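Local coordinates for protein oxidoreductase (Corynebacterium diphtheriae, PDB 3K1Y) that probably works as an FMN-dependent oxidoreductase of the NADPH-dependent FMN reductase family, built on a flavodoxin-like fold, at residues A125-A130 against G155-T160; T121-T126 against A149-T154; I17-S22 against V91-F96. One frame throughout, in Å; residues are numbered along the deposited sequence.

Contact 1 of 3, residues A125-A130 against G155-T160; sequences ATAGSA and GVFAAT. With SO4 (sulfate ion), chain H.
Two neighbouring parallel strands of a flavodoxin-like sheet meet here, 120-127 and strand 150-159, outermost within this chain, with Ala-125 set beside Phe-157 and Thr-126 beside Ala-158. The strand segments run 14° apart. Ala-125 is held on both of its backbone polar atoms: its N gives a bond to Val-156 O and its O takes one from Ala-158 N. Further on, Ala-158 O accepts twice, from Ala-127 N at 3.0 Å and from the hydroxyl of Thr-126, whose OG1 lies 2.8 Å away. That hydroxyl stands anti to its own backbone N (chi1 179°), which carries it beside the carbonyl carbon and over to the partner strand; it approaches tilted 30° from the carbonyl plane. Thr-160 N then closes on Ala-127 O.

On the other face the ring of Phe-157, with CG anti to the backbone N, leans across the neighbouring strand and the turn after it. Thr-126 CA lies over one face of the ring. Ala-125 CB touches CD1 of Phe-157 at 3.6 Å, and Ala-127 CB meets its CZ; both alanines come in obliquely. Ser-129 O sits at the ring edge, in plane, 3.3 Å from Phe-157 CE2. The chain has turned back here, and Ala-130 CB rests against Ala-159 CB at 4.0 Å. Val-135 and Leu-136 of helix 135-146 also pack on the Phe-157 side chain.

A sulfate, probably from the crystallisation liquor, takes a bond from Ser-129 N to its O3 at 3.2 Å. Loops at the C-terminal ends of the parallel strands form the flavin site of flavodoxin-like proteins, and this turn lies at that end of the sheet.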
ATOM      1  N   ALA A 125      13.124  -3.653  -8.394  1.00 14.49           N
ATOM      2  CA  ALA A 125      12.665  -2.583  -9.266  1.00 14.50           C
ATOM      3  C   ALA A 125      13.795  -1.586  -9.479  1.00 15.93           C
ATOM      4  O   ALA A 125      14.806  -1.612  -8.777  1.00 16.20           O
ATOM      5  CB  ALA A 125      11.478  -1.884  -8.651  1.00 12.85           C
ATOM      6  N   THR A 126      13.623  -0.708 -10.453  1.00 12.56           N
ATOM      7  CA  THR A 126      14.632   0.296 -10.727  1.00 14.89           C
ATOM      8  C   THR A 126      14.012   1.586 -11.238  1.00 13.79           C
ATOM      9  O   THR A 126      12.875   1.603 -11.703  1.00 14.19           O
ATOM     10  CB  THR A 126      15.647  -0.196 -11.779  1.00 15.88           C
ATOM     11  OG1 THR A 126      16.601   0.842 -12.029  1.00 21.59           O
ATOM     12  CG2 THR A 126      14.944  -0.546 -13.093  1.00 14.36           C
ATOM     13  N   ALA A 127      14.784   2.660 -11.147  1.00 10.99           N
ATOM     14  CA  ALA A 127      14.381   3.983 -11.611  1.00 11.16           C
ATOM     15  C   ALA A 127      15.606   4.876 -11.453  1.00 11.75           C
ATOM     16  O   ALA A 127      16.689   4.392 -11.102  1.00 11.95           O
ATOM     17  CB  ALA A 127      13.218   4.515 -10.782  1.00 10.09           C
ATOM     18  N   GLY A 128      15.447   6.170 -11.714  1.00 11.68           N
ATOM     19  CA  GLY A 128      16.569   7.086 -11.589  1.00 13.73           C
ATOM     20  C   GLY A 128      16.891   7.347 -10.128  1.00 15.37           C
ATOM     21  O   GLY A 128      18.025   7.150  -9.672  1.00 15.43           O
ATOM     22  N   SER A 129      15.878   7.780  -9.387  1.00 18.13           N
ATOM     23  CA  SER A 129      16.056   8.065  -7.975  1.00 18.35           C
ATOM     24  C   SER A 129      15.405   6.967  -7.156  1.00 17.54           C
ATOM     25  O   SER A 129      14.869   6.004  -7.704  1.00 16.52           O
ATOM     26  CB  SER A 129      15.438   9.420  -7.618  1.00 18.09           C
ATOM     27  OG  SER A 129      14.031   9.350  -7.538  1.00 17.93           O
ATOM     28  N   ALA A 130      15.446   7.129  -5.842  1.00 17.59           N
ATOM     29  CA  ALA A 130      14.878   6.154  -4.930  1.00 17.77           C
ATOM     30  C   ALA A 130      13.570   6.615  -4.280  1.00 17.19           C
ATOM     31  O   ALA A 130      13.070   5.960  -3.363  1.00 17.45           O
ATOM     32  CB  ALA A 130      15.904   5.820  -3.849  1.00 17.99           C
ATOM     33  N   GLY A 155      14.423  -6.736  -0.451  1.00  6.71           N
ATOM     34  CA  GLY A 155      13.965  -6.324  -1.761  1.00  5.24           C
ATOM     35  C   GLY A 155      15.104  -5.532  -2.361  1.00  6.47           C
ATOM     36  O   GLY A 155      15.906  -4.964  -1.631  1.00  5.45           O
ATOM     37  N   VAL A 156      15.187  -5.486  -3.685  1.00 21.22           N
ATOM     38  CA  VAL A 156      16.259  -4.758  -4.341  1.00 21.52           C
ATOM     39  C   VAL A 156      15.756  -3.622  -5.222  1.00 21.31           C
ATOM     40  O   VAL A 156      15.246  -3.861  -6.317  1.00 21.78           O
ATOM     41  CB  VAL A 156      17.100  -5.704  -5.214  1.00 22.02           C
ATOM     42  CG1 VAL A 156      18.262  -4.952  -5.831  1.00 21.66           C
ATOM     43  CG2 VAL A 156      17.600  -6.859  -4.382  1.00 22.79           C
ATOM     44  N   PHE A 157      15.902  -2.389  -4.751  1.00 13.64           N
ATOM     45  CA  PHE A 157      15.488  -1.240  -5.543  1.00 12.38           C
ATOM     46  C   PHE A 157      16.724  -0.479  -6.011  1.00 13.10           C
ATOM     47  O   PHE A 157      17.423   0.144  -5.218  1.00 12.41           O
ATOM     48  CB  PHE A 157      14.599  -0.285  -4.749  1.00 11.71           C
ATOM     49  CG  PHE A 157      13.976   0.786  -5.599  1.00 11.64           C
ATOM     50  CD1 PHE A 157      12.796   0.537  -6.296  1.00 11.87           C
ATOM     51  CD2 PHE A 157      14.593   2.028  -5.744  1.00 12.30           C
ATOM     52  CE1 PHE A 157      12.231   1.507  -7.135  1.00 14.88           C
ATOM     53  CE2 PHE A 157      14.045   3.010  -6.575  1.00 16.74           C
ATOM     54  CZ  PHE A 157      12.857   2.749  -7.276  1.00 16.65           C
ATOM     55  N   ALA A 158      16.984  -0.528  -7.310  1.00 14.29           N
ATOM     56  CA  ALA A 158      18.136   0.149  -7.872  1.00 16.41           C
ATOM     57  C   ALA A 158      17.814   1.533  -8.411  1.00 17.31           C
ATOM     58  O   ALA A 158      17.043   1.687  -9.359  1.00 16.99           O
ATOM     59  CB  ALA A 158      18.756  -0.702  -8.975  1.00 16.46           C
ATOM     60  N   ALA A 159      18.408   2.539  -7.782  1.00 11.56           N
ATOM     61  CA  ALA A 159      18.254   3.923  -8.210  1.00 13.65           C
ATOM     62  C   ALA A 159      19.565   4.170  -8.942  1.00 16.07           C
ATOM     63  O   ALA A 159      20.622   4.195  -8.327  1.00 16.61           O
ATOM     64  CB  ALA A 159      18.136   4.826  -7.007  1.00 12.66           C
ATOM     65  N   THR A 160      19.504   4.323 -10.256  1.00 27.31           N
ATOM     66  CA  THR A 160      20.714   4.517 -11.048  1.00 30.98           C
ATOM     67  C   THR A 160      21.521   5.766 -10.689  1.00 32.47           C
ATOM     68  O   THR A 160      22.748   5.774 -10.807  1.00 33.26           O
ATOM     69  CB  THR A 160      20.380   4.569 -12.544  1.00 31.19           C
ATOM     70  OG1 THR A 160      19.620   5.753 -12.823  1.00 31.48           O
ATOM     71  CG2 THR A 160      19.571   3.339 -12.938  1.00 35.80           C
TER
HETATM   72  S   SO4 H 183      12.188   8.819 -10.722  1.00 53.90           S
HETATM   73  O1  SO4 H 183      11.104   7.905 -10.910  1.00 53.58           O
HETATM   74  O2  SO4 H 183      12.528   9.024  -9.410  1.00 53.77           O
HETATM   75  O3  SO4 H 183      13.355   8.422 -11.323  1.00 54.26           O
HETATM   76  O4  SO4 H 183      11.774  10.044 -11.226  1.00 54.12           O

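Contact 2 of 3, residues T121-T126 against A149-T154; sequences TIIAAT and AVVVPT
Ile-123 and Val-151 meet with their side chains crossing at about a right angle, while Ile-122, one residue before Ile-123, and Val-152, one after Val-151, cross obliquely. In the first pair a single methyl does the work: Val-151 CG1 is anti to its backbone N (chi1 177°) and lies 3.9 Å from Ile-123 CG1, with CG2 and CD1 of the same isoleucine scarcely farther off. It therefore rests against the branched isoleucine side chain rather than against one tip. In the second pair Val-152 CG2 approaches Ile-122 CG1 at 3.4 Å. Thr-121 comes in at the beginning of the strand, where its OG1 lies 3.9 Å from Ala-149 CB; that hydroxyl is bonded to Met-119 O.

The backbones pair as parallel strands for a short distance. Thr-121 N gives a bond to Val-150 O, and Thr-121 O receives Val-152 N at 2.8 Å, with an angle of 153° at the hydrogen. Beyond this the second segment bows away, and a water bridges the opening: it accepts from Ile-123 N at 3.0 Å and donates to Val-152 O and to Thr-154 O, the latter at 2.7 Å. The water thus serves three backbone groups where strand 150-159 is broken.

Leu-144 and Arg-141 of helix 135-146 pack on Val-151, and Arg-141 also bonds to Val-152 O. Ile-122 is covered by Ile-34 of helix 26-44 and Leu-182 of helix 165-188, and Glu-181 of the latter helix takes the hydroxyl of Thr-154. Pro-153 of the second subunit packs on Val-150, while strand 88-94 pairs with the other side of strand 120-127.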
ATOM      1  N   THR A 121      11.512 -16.223  -3.670  1.00 19.51           N
ATOM      2  CA  THR A 121      11.528 -15.084  -4.588  1.00 18.42           C
ATOM      3  C   THR A 121      12.145 -13.767  -4.098  1.00 18.40           C
ATOM      4  O   THR A 121      11.904 -13.335  -2.966  1.00 19.09           O
ATOM      5  CB  THR A 121      10.071 -14.732  -5.008  1.00 17.69           C
ATOM      6  OG1 THR A 121       9.474 -15.848  -5.674  1.00 19.76           O
ATOM      7  CG2 THR A 121      10.039 -13.514  -5.929  1.00 15.64           C
ATOM      8  N   ILE A 122      12.916 -13.123  -4.975  1.00  9.27           N
ATOM      9  CA  ILE A 122      13.502 -11.815  -4.685  1.00  7.54           C
ATOM     10  C   ILE A 122      12.750 -10.825  -5.575  1.00  7.56           C
ATOM     11  O   ILE A 122      12.650 -11.031  -6.793  1.00  8.25           O
ATOM     12  CB  ILE A 122      14.986 -11.704  -5.094  1.00  8.07           C
ATOM     13  CG1 ILE A 122      15.892 -12.352  -4.051  1.00  6.87           C
ATOM     14  CG2 ILE A 122      15.358 -10.224  -5.282  1.00  4.27           C
ATOM     15  CD1 ILE A 122      17.345 -12.386  -4.470  1.00 28.07           C
ATOM     16  N   ILE A 123      12.219  -9.765  -4.983  1.00 10.12           N
ATOM     17  CA  ILE A 123      11.515  -8.764  -5.772  1.00  8.90           C
ATOM     18  C   ILE A 123      12.450  -7.570  -6.005  1.00  9.97           C
ATOM     19  O   ILE A 123      13.204  -7.171  -5.114  1.00 11.52           O
ATOM     20  CB  ILE A 123      10.205  -8.325  -5.079  1.00  8.78           C
ATOM     21  CG1 ILE A 123      10.479  -7.895  -3.642  1.00  8.45           C
ATOM     22  CG2 ILE A 123       9.199  -9.491  -5.095  1.00  6.85           C
ATOM     23  CD1 ILE A 123       9.255  -7.350  -2.944  1.00 24.42           C
ATOM     24  N   ALA A 124      12.430  -7.027  -7.213  1.00 14.60           N
ATOM     25  CA  ALA A 124      13.297  -5.910  -7.538  1.00 14.18           C
ATOM     26  C   ALA A 124      12.704  -4.905  -8.531  1.00 14.01           C
ATOM     27  O   ALA A 124      11.895  -5.254  -9.401  1.00 14.36           O
ATOM     28  CB  ALA A 124      14.636  -6.441  -8.061  1.00 14.81           C
ATOM     29  N   ALA A 125      13.124  -3.653  -8.394  1.00 14.49           N
ATOM     30  CA  ALA A 125      12.665  -2.583  -9.266  1.00 14.50           C
ATOM     31  C   ALA A 125      13.795  -1.586  -9.479  1.00 15.93           C
ATOM     32  O   ALA A 125      14.806  -1.612  -8.777  1.00 16.20           O
ATOM     33  CB  ALA A 125      11.478  -1.884  -8.651  1.00 12.85           C
ATOM     34  N   THR A 126      13.623  -0.708 -10.453  1.00 12.56           N
ATOM     35  CA  THR A 126      14.632   0.296 -10.727  1.00 14.89           C
ATOM     36  C   THR A 126      14.012   1.586 -11.238  1.00 13.79           C
ATOM     37  O   THR A 126      12.875   1.603 -11.703  1.00 14.19           O
ATOM     38  CB  THR A 126      15.647  -0.196 -11.779  1.00 15.88           C
ATOM     39  OG1 THR A 126      16.601   0.842 -12.029  1.00 21.59           O
ATOM     40  CG2 THR A 126      14.944  -0.546 -13.093  1.00 14.36           C
ATOM     41  N   ALA A 149       3.930 -16.894  -2.913  1.00 18.59           N
ATOM     42  CA  ALA A 149       5.362 -17.039  -3.159  1.00 19.81           C
ATOM     43  C   ALA A 149       6.046 -16.611  -1.851  1.00 20.83           C
ATOM     44  O   ALA A 149       5.545 -15.727  -1.151  1.00 22.35           O
ATOM     45  CB  ALA A 149       5.795 -16.119  -4.286  1.00 18.24           C
ATOM     46  N   VAL A 150       7.160 -17.234  -1.486  1.00 19.65           N
ATOM     47  CA  VAL A 150       7.824 -16.796  -0.265  1.00 19.42           C
ATOM     48  C   VAL A 150       8.866 -15.780  -0.717  1.00 18.41           C
ATOM     49  O   VAL A 150       9.855 -16.126  -1.364  1.00 18.91           O
ATOM     50  CB  VAL A 150       8.463 -18.004   0.560  1.00 21.45           C
ATOM     51  CG1 VAL A 150       7.997 -19.338  -0.000  1.00 20.08           C
ATOM     52  CG2 VAL A 150       9.978 -17.915   0.604  1.00 21.04           C
ATOM     53  N   VAL A 151       8.611 -14.512  -0.401  1.00 18.40           N
ATOM     54  CA  VAL A 151       9.509 -13.423  -0.790  1.00 16.22           C
ATOM     55  C   VAL A 151      10.585 -13.126   0.248  1.00 17.17           C
ATOM     56  O   VAL A 151      10.276 -12.782   1.398  1.00 16.31           O
ATOM     57  CB  VAL A 151       8.715 -12.123  -1.054  1.00 15.53           C
ATOM     58  CG1 VAL A 151       9.669 -10.980  -1.373  1.00 13.29           C
ATOM     59  CG2 VAL A 151       7.755 -12.336  -2.211  1.00 13.30           C
ATOM     60  N   VAL A 152      11.850 -13.241  -0.155  1.00 15.22           N
ATOM     61  CA  VAL A 152      12.927 -12.977   0.785  1.00 15.12           C
ATOM     62  C   VAL A 152      12.841 -11.534   1.254  1.00 15.46           C
ATOM     63  O   VAL A 152      12.523 -10.627   0.472  1.00 14.31           O
ATOM     64  CB  VAL A 152      14.317 -13.265   0.183  1.00 15.74           C
ATOM     65  CG1 VAL A 152      14.335 -14.672  -0.382  1.00 16.29           C
ATOM     66  CG2 VAL A 152      14.688 -12.230  -0.867  1.00 11.73           C
ATOM     67  N   PRO A 153      13.103 -11.305   2.549  1.00 28.89           N
ATOM     68  CA  PRO A 153      13.067  -9.995   3.201  1.00 28.01           C
ATOM     69  C   PRO A 153      13.768  -8.864   2.460  1.00 27.37           C
ATOM     70  O   PRO A 153      13.313  -7.720   2.484  1.00 28.09           O
ATOM     71  CB  PRO A 153      13.723 -10.269   4.550  1.00 28.88           C
ATOM     72  CG  PRO A 153      13.321 -11.676   4.832  1.00 29.40           C
ATOM     73  CD  PRO A 153      13.568 -12.337   3.493  1.00 29.19           C
ATOM     74  N   THR A 154      14.874  -9.173   1.798  1.00 11.08           N
ATOM     75  CA  THR A 154      15.615  -8.128   1.116  1.00  9.05           C
ATOM     76  C   THR A 154      15.162  -7.834  -0.302  1.00  7.56           C
ATOM     77  O   THR A 154      15.479  -8.580  -1.237  1.00  7.40           O
ATOM     78  CB  THR A 154      17.112  -8.454   1.084  1.00  9.72           C
ATOM     79  OG1 THR A 154      17.557  -8.760   2.412  1.00 10.01           O
ATOM     80  CG2 THR A 154      17.900  -7.278   0.548  1.00  6.04           C
TER
HETATM   81  O   HOH W   1      13.319  -9.782  -2.240  1.00 12.89           O

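Contact 3 of 3, residues I17-S22 against V91-F96; sequences ISAGLS and VATPVF. With SO4 (sulfate ion), chain G.
Ile-17 and Val-91 pack side by side on one face of the sheet, the valine's CG1 4.1 Å from both CB and CG1 of the isoleucine, the two side chains crossing at a slant. Their strands are tied by Ala-92 N to Ile-17 O at 2.8 Å, nearly along the C=O axis, and by Ala-19 N to Ala-92 O. Phe-107 and Phe-108 of helix 102-110 cover this closely packed end. The ring of Pro-94 lies against the Ala-19 peptide, its CD 3.5 Å from Ala-19 O. These are the first and third strands of the flavodoxin-like parallel sheet, side by side in its 2-1-3-4-5 order.

Past Ala-19 the chains part. The Thr-93 hydroxyl gives a hydrogen bond forward to Pro-94 O and takes one from Thr-101 N. Farther out, Leu-21 CD2 merely touches the edge of the Phe-96 ring at CE2, 4.1 Å away and near the ring plane; Met-67 of the third subunit also packs on Leu-21. Ser-22, exposed, gives its N to O3 of a sulfate, probably from the crystallisation liquor, at 3.3 Å. Ser-25, Ser-26 and Thr-27 bind the same ion, consistent with the phosphate-binding loop that follows the first strand in flavodoxin-like proteins.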
ATOM      1  N   ILE A  17      12.382 -12.787 -14.315  1.00 27.21           N
ATOM      2  CA  ILE A  17      11.468 -12.015 -15.148  1.00 27.51           C
ATOM      3  C   ILE A  17      11.965 -10.578 -15.167  1.00 27.70           C
ATOM      4  O   ILE A  17      12.227  -9.995 -14.118  1.00 28.18           O
ATOM      5  CB  ILE A  17      10.022 -12.005 -14.593  1.00 26.95           C
ATOM      6  CG1 ILE A  17       9.516 -13.432 -14.346  1.00 26.52           C
ATOM      7  CG2 ILE A  17       9.103 -11.305 -15.583  1.00 28.10           C
ATOM      8  CD1 ILE A  17       9.497 -14.313 -15.570  1.00 31.39           C
ATOM      9  N   SER A  18      12.091 -10.007 -16.358  1.00 24.07           N
ATOM     10  CA  SER A  18      12.558  -8.634 -16.485  1.00 24.10           C
ATOM     11  C   SER A  18      11.612  -7.897 -17.424  1.00 23.27           C
ATOM     12  O   SER A  18      11.470  -8.273 -18.588  1.00 23.95           O
ATOM     13  CB  SER A  18      13.987  -8.623 -17.031  1.00 25.42           C
ATOM     14  OG  SER A  18      14.558  -7.339 -16.910  1.00 29.75           O
ATOM     15  N   ALA A  19      10.983  -6.838 -16.918  1.00 13.71           N
ATOM     16  CA  ALA A  19       9.996  -6.072 -17.690  1.00 13.58           C
ATOM     17  C   ALA A  19      10.462  -4.751 -18.315  1.00 14.10           C
ATOM     18  O   ALA A  19       9.644  -3.890 -18.634  1.00 14.42           O
ATOM     19  CB  ALA A  19       8.748  -5.824 -16.812  1.00 11.56           C
ATOM     20  N   GLY A  20      11.766  -4.591 -18.496  1.00 20.83           N
ATOM     21  CA  GLY A  20      12.269  -3.363 -19.088  1.00 22.22           C
ATOM     22  C   GLY A  20      11.957  -3.253 -20.571  1.00 24.22           C
ATOM     23  O   GLY A  20      11.865  -4.262 -21.274  1.00 24.71           O
ATOM     24  N   LEU A  21      11.806  -2.026 -21.057  1.00 23.53           N
ATOM     25  CA  LEU A  21      11.494  -1.800 -22.459  1.00 26.01           C
ATOM     26  C   LEU A  21      12.552  -1.025 -23.242  1.00 28.58           C
ATOM     27  O   LEU A  21      12.390  -0.816 -24.441  1.00 29.61           O
ATOM     28  CB  LEU A  21      10.148  -1.079 -22.578  1.00 26.02           C
ATOM     29  CG  LEU A  21       8.866  -1.924 -22.551  1.00 26.63           C
ATOM     30  CD1 LEU A  21       9.001  -3.087 -21.595  1.00 24.76           C
ATOM     31  CD2 LEU A  21       7.693  -1.033 -22.163  1.00 28.35           C
ATOM     32  N   SER A  22      13.628  -0.601 -22.587  1.00 27.60           N
ATOM     33  CA  SER A  22      14.674   0.162 -23.274  1.00 29.86           C
ATOM     34  C   SER A  22      15.882  -0.684 -23.642  1.00 31.51           C
ATOM     35  O   SER A  22      16.182  -1.684 -22.986  1.00 31.16           O
ATOM     36  CB  SER A  22      15.161   1.332 -22.408  1.00 30.01           C
ATOM     37  OG  SER A  22      14.154   2.308 -22.216  1.00 29.90           O
ATOM     38  N   VAL A  91      12.246 -11.240 -10.065  1.00 13.03           N
ATOM     39  CA  VAL A  91      11.375 -10.389 -10.860  1.00 12.11           C
ATOM     40  C   VAL A  91      11.868  -8.956 -10.762  1.00 12.73           C
ATOM     41  O   VAL A  91      12.117  -8.446  -9.667  1.00 13.96           O
ATOM     42  CB  VAL A  91       9.884 -10.458 -10.388  1.00 12.02           C
ATOM     43  CG1 VAL A  91       9.339 -11.860 -10.597  1.00 12.58           C
ATOM     44  CG2 VAL A  91       9.760 -10.046  -8.912  1.00 11.59           C
ATOM     45  N   ALA A  92      12.026  -8.314 -11.911  1.00 18.20           N
ATOM     46  CA  ALA A  92      12.511  -6.945 -11.948  1.00 19.26           C
ATOM     47  C   ALA A  92      11.579  -6.132 -12.818  1.00 19.00           C
ATOM     48  O   ALA A  92      11.160  -6.582 -13.883  1.00 19.04           O
ATOM     49  CB  ALA A  92      13.922  -6.899 -12.512  1.00 20.07           C
ATOM     50  N   THR A  93      11.255  -4.930 -12.361  1.00 16.95           N
ATOM     51  CA  THR A  93      10.365  -4.078 -13.119  1.00 16.39           C
ATOM     52  C   THR A  93      10.751  -2.615 -13.069  1.00 15.40           C
ATOM     53  O   THR A  93      11.224  -2.118 -12.049  1.00 15.20           O
ATOM     54  CB  THR A  93       8.900  -4.166 -12.598  1.00 15.88           C
ATOM     55  OG1 THR A  93       8.048  -3.355 -13.419  1.00 17.54           O
ATOM     56  CG2 THR A  93       8.808  -3.637 -11.160  1.00 14.35           C
ATOM     57  N   PRO A  94      10.613  -1.922 -14.200  1.00 10.77           N
ATOM     58  CA  PRO A  94      10.938  -0.498 -14.183  1.00 11.30           C
ATOM     59  C   PRO A  94       9.730   0.086 -13.437  1.00 10.71           C
ATOM     60  O   PRO A  94       8.781  -0.639 -13.127  1.00 11.35           O
ATOM     61  CB  PRO A  94      10.959  -0.123 -15.667  1.00 10.72           C
ATOM     62  CG  PRO A  94      10.081  -1.159 -16.303  1.00 12.97           C
ATOM     63  CD  PRO A  94      10.456  -2.414 -15.578  1.00 11.07           C
ATOM     64  N   VAL A  95       9.751   1.369 -13.124  1.00 11.66           N
ATOM     65  CA  VAL A  95       8.622   1.942 -12.414  1.00 11.72           C
ATOM     66  C   VAL A  95       7.890   2.910 -13.312  1.00 12.27           C
ATOM     67  O   VAL A  95       8.449   3.916 -13.737  1.00 11.94           O
ATOM     68  CB  VAL A  95       9.069   2.666 -11.140  1.00 11.89           C
ATOM     69  CG1 VAL A  95       7.836   3.115 -10.343  1.00 11.54           C
ATOM     70  CG2 VAL A  95       9.956   1.747 -10.308  1.00 10.48           C
ATOM     71  N   PHE A  96       6.641   2.580 -13.624  1.00 16.30           N
ATOM     72  CA  PHE A  96       5.813   3.418 -14.478  1.00 17.88           C
ATOM     73  C   PHE A  96       4.648   3.884 -13.624  1.00 18.01           C
ATOM     74  O   PHE A  96       4.042   3.091 -12.906  1.00 18.61           O
ATOM     75  CB  PHE A  96       5.283   2.625 -15.686  1.00 18.69           C
ATOM     76  CG  PHE A  96       6.338   2.252 -16.699  1.00 20.89           C
ATOM     77  CD1 PHE A  96       7.684   2.515 -16.471  1.00 21.65           C
ATOM     78  CD2 PHE A  96       5.976   1.596 -17.874  1.00 24.15           C
ATOM     79  CE1 PHE A  96       8.655   2.129 -17.392  1.00 25.41           C
ATOM     80  CE2 PHE A  96       6.938   1.205 -18.803  1.00 27.88           C
ATOM     81  CZ  PHE A  96       8.281   1.471 -18.559  1.00 27.47           C
TER
HETATM   82  S   SO4 G 182      14.346   0.041 -18.792  1.00 46.70           S
HETATM   83  O1  SO4 G 182      14.361  -0.203 -17.448  1.00 46.37           O
HETATM   84  O2  SO4 G 182      15.444   0.890 -18.979  1.00 47.17           O
HETATM   85  O3  SO4 G 182      14.492  -1.145 -19.488  1.00 46.74           O
HETATM   86  O4  SO4 G 182      13.135   0.620 -19.183  1.00 46.57           O

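All three contacts belong to one parallel sheet. Contacts 1 and 2 join the same pair, strands 120-127 and 150-159, and share Ala-125 and Thr-126; Val-156 N bonds back to Ile-123 O between them. Contact 3 joins strands 12-18 and 88-94, and Thr-93 and Val-91 pair in turn with Ala-124, so strand 120-127 connects the two sides. Contacts 2 and 3 are buried, contact 1 only partly. Contact 2 relies on branched aliphatic side chains and a water at a strand break. Contacts 1 and 3 reach the strands' C-terminal ends, where each has a backbone N-H bonded to a sulfate; contact 1 adds an aromatic ring packed among small alanines.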